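Local coordinates for protein tRNA delta(2)-isopentenylpyrophosphate transferase (Bacillus halodurans, PDB 3EXA) that probably transfers a dimethylallyl group from dimethylallyl diphosphate onto adenine 37 of tRNAs that read codons beginning with uridine, at residues P95-G100 and N106-Q111; L192-L197 and T276-K281. All blocks are in the same frame, centred on the assembly; numbering follows the deposited sequence.

Contact 1. Residues P95-G100 and N106-Q111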
loop_
_atom_site.group_PDB
_atom_site.type_symbol
_atom_site.label_atom_id
_atom_site.label_comp_id
_atom_site.label_asym_id
_atom_site.label_seq_id
_atom_site.Cartn_x
_atom_site.Cartn_y
_atom_site.Cartn_z
ATOM N N PRO A 95 6.154 10.435 -33.602
ATOM C CA PRO A 95 4.973 10.444 -32.735
ATOM C C PRO A 95 4.550 11.834 -32.269
ATOM O O PRO A 95 5.368 12.630 -31.804
ATOM C CB PRO A 95 5.397 9.552 -31.575
ATOM C CG PRO A 95 6.839 9.885 -31.442
ATOM C CD PRO A 95 7.309 9.867 -32.889
ATOM N N PHE A 96 3.253 12.096 -32.396
ATOM C CA PHE A 96 2.632 13.365 -32.024
ATOM C C PHE A 96 1.610 13.183 -30.884
ATOM O O PHE A 96 0.648 12.424 -31.019
ATOM C CB PHE A 96 1.912 13.953 -33.253
ATOM C CG PHE A 96 2.787 14.799 -34.151
ATOM C CD1 PHE A 96 2.805 16.188 -34.014
ATOM C CD2 PHE A 96 3.569 14.215 -35.143
ATOM C CE1 PHE A 96 3.595 16.990 -34.850
ATOM C CE2 PHE A 96 4.361 15.008 -35.983
ATOM C CZ PHE A 96 4.370 16.403 -35.836
ATOM N N LEU A 97 1.829 13.869 -29.767
ATOM C CA LEU A 97 0.908 13.818 -28.640
ATOM C C LEU A 97 0.113 15.114 -28.745
ATOM O O LEU A 97 0.643 16.209 -28.490
ATOM C CB LEU A 97 1.663 13.763 -27.307
ATOM C CG LEU A 97 0.835 13.597 -26.021
ATOM C CD1 LEU A 97 0.053 12.306 -26.058
ATOM C CD2 LEU A 97 1.756 13.599 -24.827
ATOM N N VAL A 98 -1.158 14.973 -29.128
ATOM C CA VAL A 98 -2.057 16.112 -29.345
ATOM C C VAL A 98 -3.236 16.250 -28.390
ATOM O O VAL A 98 -3.894 15.267 -28.047
ATOM C CB VAL A 98 -2.626 16.093 -30.798
ATOM C CG1 VAL A 98 -3.515 17.318 -31.039
ATOM C CG2 VAL A 98 -1.491 16.084 -31.788
ATOM N N GLY A 99 -3.488 17.493 -27.985
ATOM C CA GLY A 99 -4.586 17.809 -27.093
ATOM C C GLY A 99 -4.427 17.168 -25.741
ATOM O O GLY A 99 -3.314 16.815 -25.347
ATOM N N GLY A 100 -5.545 17.025 -25.027
ATOM C CA GLY A 100 -5.530 16.400 -23.712
ATOM C C GLY A 100 -5.338 17.340 -22.536
ATOM O O GLY A 100 -5.075 18.529 -22.708
ATOM N N ASN A 106 1.650 15.269 -19.056
ATOM C CA ASN A 106 2.813 15.279 -18.165
ATOM C C ASN A 106 3.225 13.892 -17.735
ATOM O O ASN A 106 4.408 13.628 -17.556
ATOM C CB ASN A 106 2.553 16.113 -16.921
ATOM C CG ASN A 106 2.558 17.581 -17.213
ATOM O OD1 ASN A 106 2.876 17.999 -18.325
ATOM N ND2 ASN A 106 2.217 18.381 -16.217
ATOM N N ALA A 107 2.254 13.005 -17.570
ATOM C CA ALA A 107 2.564 11.654 -17.152
ATOM C C ALA A 107 3.355 10.909 -18.222
ATOM O O ALA A 107 4.176 10.054 -17.906
ATOM C CB ALA A 107 1.284 10.909 -16.827
ATOM N N VAL A 108 3.108 11.241 -19.485
ATOM C CA VAL A 108 3.793 10.599 -20.607
ATOM C C VAL A 108 5.164 11.203 -20.877
ATOM O O VAL A 108 6.135 10.485 -21.085
ATOM C CB VAL A 108 2.971 10.723 -21.902
ATOM C CG1 VAL A 108 3.828 10.360 -23.103
ATOM C CG2 VAL A 108 1.748 9.831 -21.819
ATOM N N ILE A 109 5.239 12.527 -20.871
ATOM C CA ILE A 109 6.496 13.177 -21.163
ATOM C C ILE A 109 7.495 13.089 -20.028
ATOM O O ILE A 109 8.663 13.427 -20.209
ATOM C CB ILE A 109 6.304 14.656 -21.524
ATOM C CG1 ILE A 109 5.805 15.437 -20.310
ATOM C CG2 ILE A 109 5.332 14.786 -22.665
ATOM C CD1 ILE A 109 5.779 16.938 -20.556
ATOM N N HIS A 110 7.049 12.642 -18.859
ATOM C CA HIS A 110 7.942 12.530 -17.709
ATOM C C HIS A 110 8.086 11.096 -17.227
ATOM O O HIS A 110 8.900 10.809 -16.351
ATOM C CB HIS A 110 7.440 13.408 -16.557
ATOM C CG HIS A 110 7.594 14.875 -16.806
ATOM N ND1 HIS A 110 6.535 15.758 -16.735
ATOM C CD2 HIS A 110 8.682 15.622 -17.111
ATOM C CE1 HIS A 110 6.965 16.981 -16.984
ATOM N NE2 HIS A 110 8.267 16.927 -17.215
ATOM N N GLN A 111 7.299 10.191 -17.796
ATOM C CA GLN A 111 7.365 8.790 -17.398
ATOM C C GLN A 111 7.219 8.622 -15.886
ATOM O O GLN A 111 7.981 7.877 -15.268
ATOM C CB GLN A 111 8.697 8.175 -17.839
ATOM C CG GLN A 111 8.818 7.942 -19.319
ATOM C CD GLN A 111 7.699 7.081 -19.854
ATOM O OE1 GLN A 111 6.567 7.541 -20.031
ATOM N NE2 GLN A 111 8.003 5.817 -20.107
#
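The CA atoms of Leu97 and Val108, 9.1 Å apart, mark the nearest approach of the backbone of strand 94-98 to the last turns of helix 102-110, which follows it in the chain. Leu97 bridges most of this gap. Its CG stands anti to the backbone N (chi1 -175°), extending the side chain from the strand so that one branch, CD2, does all the touching. Leu97 CD2 meets the CG1 branch of Val108 at 4.2 Å and, one residue further along the helix, the CG2 methyl of Ile109 at 4.3 Å. CD2 meets the Ile109 methyl nearly end-on but comes alongside the Val108 methyl, so one leucine branch serves two helix residues. Val108 points its CB at the strand and also packs on Phe77 of helix 74-90. On the far side of Ile109, CG1 lies 3.7 Å above the plane of the His110 ring, offset toward its rim. His110 ND1 gives a weak hydrogen bond to the carbonyl O of Asn106 (3.1 Å, N-H...O angle 124°). Beyond the strand, Gly99 and Gly100 carry the chain with positive phi toward Thr101, a residue thought by similarity to contact the tRNA. Phe96 and Val98 face helix 16-25, so neighbouring residues of the strand serve helices on the two faces of the sheet, as in a layered alpha/beta P-loop fold. Across the contact itself there is no hydrogen bond. Buried, modest in area and made of methyl groups near van der Waals distance, it implies hydrophobic packing of helix on sheet, with no polar bond to fix its exact orientation.

Contact 2. Residues L192-L197 and T276-K281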
loop_
_atom_site.group_PDB
_atom_site.type_symbol
_atom_site.label_atom_id
_atom_site.label_comp_id
_atom_site.label_asym_id
_atom_site.label_seq_id
_atom_site.Cartn_x
_atom_site.Cartn_y
_atom_site.Cartn_z
ATOM N N LEU A 192 12.004 15.907 -26.687
ATOM C CA LEU A 192 10.720 16.564 -26.798
ATOM C C LEU A 192 10.724 18.024 -27.222
ATOM O O LEU A 192 11.601 18.811 -26.852
ATOM C CB LEU A 192 9.955 16.416 -25.476
ATOM C CG LEU A 192 8.520 16.973 -25.371
ATOM C CD1 LEU A 192 7.773 16.220 -24.305
ATOM C CD2 LEU A 192 8.547 18.462 -25.040
ATOM N N VAL A 193 9.720 18.346 -28.033
ATOM C CA VAL A 193 9.456 19.681 -28.533
ATOM C C VAL A 193 7.965 19.870 -28.235
ATOM O O VAL A 193 7.103 19.146 -28.751
ATOM C CB VAL A 193 9.715 19.801 -30.052
ATOM C CG1 VAL A 193 9.302 21.182 -30.543
ATOM C CG2 VAL A 193 11.194 19.579 -30.344
HETATM N N MSE A 194 7.676 20.825 -27.364
HETATM C CA MSE A 194 6.316 21.106 -26.959
HETATM C C MSE A 194 5.903 22.492 -27.438
HETATM O O MSE A 194 6.564 23.480 -27.128
HETATM C CB MSE A 194 6.230 21.034 -25.439
HETATM C CG MSE A 194 4.879 20.622 -24.914
HETATM SE SE MSE A 194 4.932 20.180 -23.029
HETATM C CE MSE A 194 3.270 21.012 -22.506
ATOM N N ILE A 195 4.819 22.566 -28.200
ATOM C CA ILE A 195 4.334 23.852 -28.696
ATOM C C ILE A 195 2.936 24.085 -28.152
ATOM O O ILE A 195 2.188 23.137 -27.928
ATOM C CB ILE A 195 4.253 23.882 -30.241
ATOM C CG1 ILE A 195 3.336 22.763 -30.723
ATOM C CG2 ILE A 195 5.651 23.740 -30.858
ATOM C CD1 ILE A 195 3.060 22.790 -32.195
ATOM N N GLY A 196 2.576 25.343 -27.937
ATOM C CA GLY A 196 1.248 25.635 -27.429
ATOM C C GLY A 196 0.521 26.597 -28.346
ATOM O O GLY A 196 1.123 27.536 -28.865
ATOM N N LEU A 197 -0.768 26.345 -28.561
ATOM C CA LEU A 197 -1.608 27.191 -29.402
ATOM C C LEU A 197 -2.542 28.003 -28.504
ATOM O O LEU A 197 -3.260 27.438 -27.676
ATOM C CB LEU A 197 -2.422 26.327 -30.370
ATOM C CG LEU A 197 -1.578 25.335 -31.189
ATOM C CD1 LEU A 197 -2.454 24.656 -32.235
ATOM C CD2 LEU A 197 -0.422 26.068 -31.855
ATOM N N THR A 276 -3.875 27.954 -18.321
ATOM C CA THR A 276 -3.090 28.262 -17.142
ATOM C C THR A 276 -2.114 27.129 -16.849
ATOM O O THR A 276 -0.931 27.362 -16.596
ATOM C CB THR A 276 -4.005 28.516 -15.924
ATOM O OG1 THR A 276 -4.556 29.837 -16.026
ATOM C CG2 THR A 276 -3.231 28.385 -14.618
ATOM N N TRP A 277 -2.595 25.900 -16.913
ATOM C CA TRP A 277 -1.730 24.776 -16.659
ATOM C C TRP A 277 -0.563 24.716 -17.635
ATOM O O TRP A 277 0.574 24.565 -17.210
ATOM C CB TRP A 277 -2.510 23.475 -16.734
ATOM C CG TRP A 277 -1.677 22.297 -16.403
ATOM C CD1 TRP A 277 -1.659 21.107 -17.057
ATOM C CD2 TRP A 277 -0.761 22.172 -15.304
ATOM N NE1 TRP A 277 -0.788 20.241 -16.442
ATOM C CE2 TRP A 277 -0.214 20.871 -15.367
ATOM C CE3 TRP A 277 -0.329 23.038 -14.283
ATOM C CZ2 TRP A 277 0.719 20.401 -14.433
ATOM C CZ3 TRP A 277 0.604 22.571 -13.354
ATOM C CH2 TRP A 277 1.123 21.267 -13.445
ATOM N N PHE A 278 -0.819 24.834 -18.937
ATOM C CA PHE A 278 0.279 24.763 -19.896
ATOM C C PHE A 278 1.192 25.982 -19.877
ATOM O O PHE A 278 2.394 25.858 -20.112
ATOM C CB PHE A 278 -0.259 24.511 -21.307
ATOM C CG PHE A 278 -0.820 23.139 -21.482
ATOM C CD1 PHE A 278 -2.133 22.959 -21.890
ATOM C CD2 PHE A 278 -0.052 22.020 -21.162
ATOM C CE1 PHE A 278 -2.685 21.679 -21.964
ATOM C CE2 PHE A 278 -0.591 20.733 -21.231
ATOM C CZ PHE A 278 -1.912 20.561 -21.633
ATOM N N ARG A 279 0.620 27.148 -19.593
ATOM C CA ARG A 279 1.395 28.380 -19.512
ATOM C C ARG A 279 2.393 28.237 -18.374
ATOM O O ARG A 279 3.446 28.879 -18.363
ATOM C CB ARG A 279 0.487 29.583 -19.229
ATOM C CG ARG A 279 -0.133 30.213 -20.457
ATOM C CD ARG A 279 0.951 30.813 -21.339
ATOM N NE ARG A 279 0.419 31.534 -22.495
ATOM C CZ ARG A 279 1.166 32.252 -23.329
ATOM N NH1 ARG A 279 2.478 32.346 -23.133
ATOM N NH2 ARG A 279 0.610 32.876 -24.356
ATOM N N ASN A 280 2.052 27.382 -17.419
ATOM C CA ASN A 280 2.902 27.148 -16.259
ATOM C C ASN A 280 3.958 26.089 -16.546
ATOM O O ASN A 280 4.793 25.798 -15.690
ATOM C CB ASN A 280 2.047 26.707 -15.070
ATOM C CG ASN A 280 2.564 27.244 -13.755
ATOM O OD1 ASN A 280 2.154 26.801 -12.686
ATOM N ND2 ASN A 280 3.461 28.219 -13.829
ATOM N N LYS A 281 3.924 25.503 -17.740
ATOM C CA LYS A 281 4.917 24.486 -18.095
ATOM C C LYS A 281 6.075 25.108 -18.881
ATOM O O LYS A 281 5.869 25.688 -19.939
ATOM C CB LYS A 281 4.270 23.369 -18.923
ATOM C CG LYS A 281 3.215 22.569 -18.177
ATOM C CD LYS A 281 3.574 21.099 -18.128
ATOM C CE LYS A 281 4.887 20.873 -17.389
ATOM N NZ LYS A 281 5.295 19.437 -17.407
#
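The Phe278 ring receives the terminal methyl of Met194, a selenomethionine, obliquely at its CD2-CE2 side, nearer CD2: CE of Met194 lies 3.7 Å from CD2 and 4.1 Å from CE2 of Phe278. Val105, Val9 and Trp286 also pack against this ring. The setting is the parallel sheet of the P-loop NTPase fold, where strand 191-198 packs against the end of helix 256-279. Met194 leaves the strand with CG anti to the backbone N (chi1 -151°), and a bend about its last torsion (chi3 139°) swings the methyl to the ring; the two side chains cross at about a right angle. Gly196, two residues on, has no side chain where a CB would also point at the helix. Met194 rests on Ala7 and Val9 of the neighbouring strand 4-9, and Phe278 lies beside Gly10 of the predicted ATP-binding loop. The helix end, assigned by similarity to tRNA interaction, is thus seated on apolar groups close to the nucleotide loop. After it the chain turns, with Lys281 N donating a hydrogen bond to Phe278 O at 2.8 Å. The aliphatic part of Lys281 reaches the same methyl, where CD of Lys281 stands 4.4 Å from CE of Met194.

Contact 1 is complete before contact 2 begins along the chain, yet their centres lie only about 11 Å apart. Both rest on the same parallel sheet: strand 94-98 and strand 191-198 flank strand 4-9, which leads into the predicted ATP-binding loop. Helix 102-110 and the end of helix 256-279 also meet directly. Lys281 NZ reaches Asn106 OD1 at 3.0 Å, a probable but weak hydrogen bond, while Ile109 packs on Leu192 and Asn106 on Trp277. Elements distant in sequence are thereby gathered around the central strand, bringing Phe278, within a region inferred to interact with tRNA, close to both Thr101, another inferred tRNA contact, and the predicted nucleotide loop.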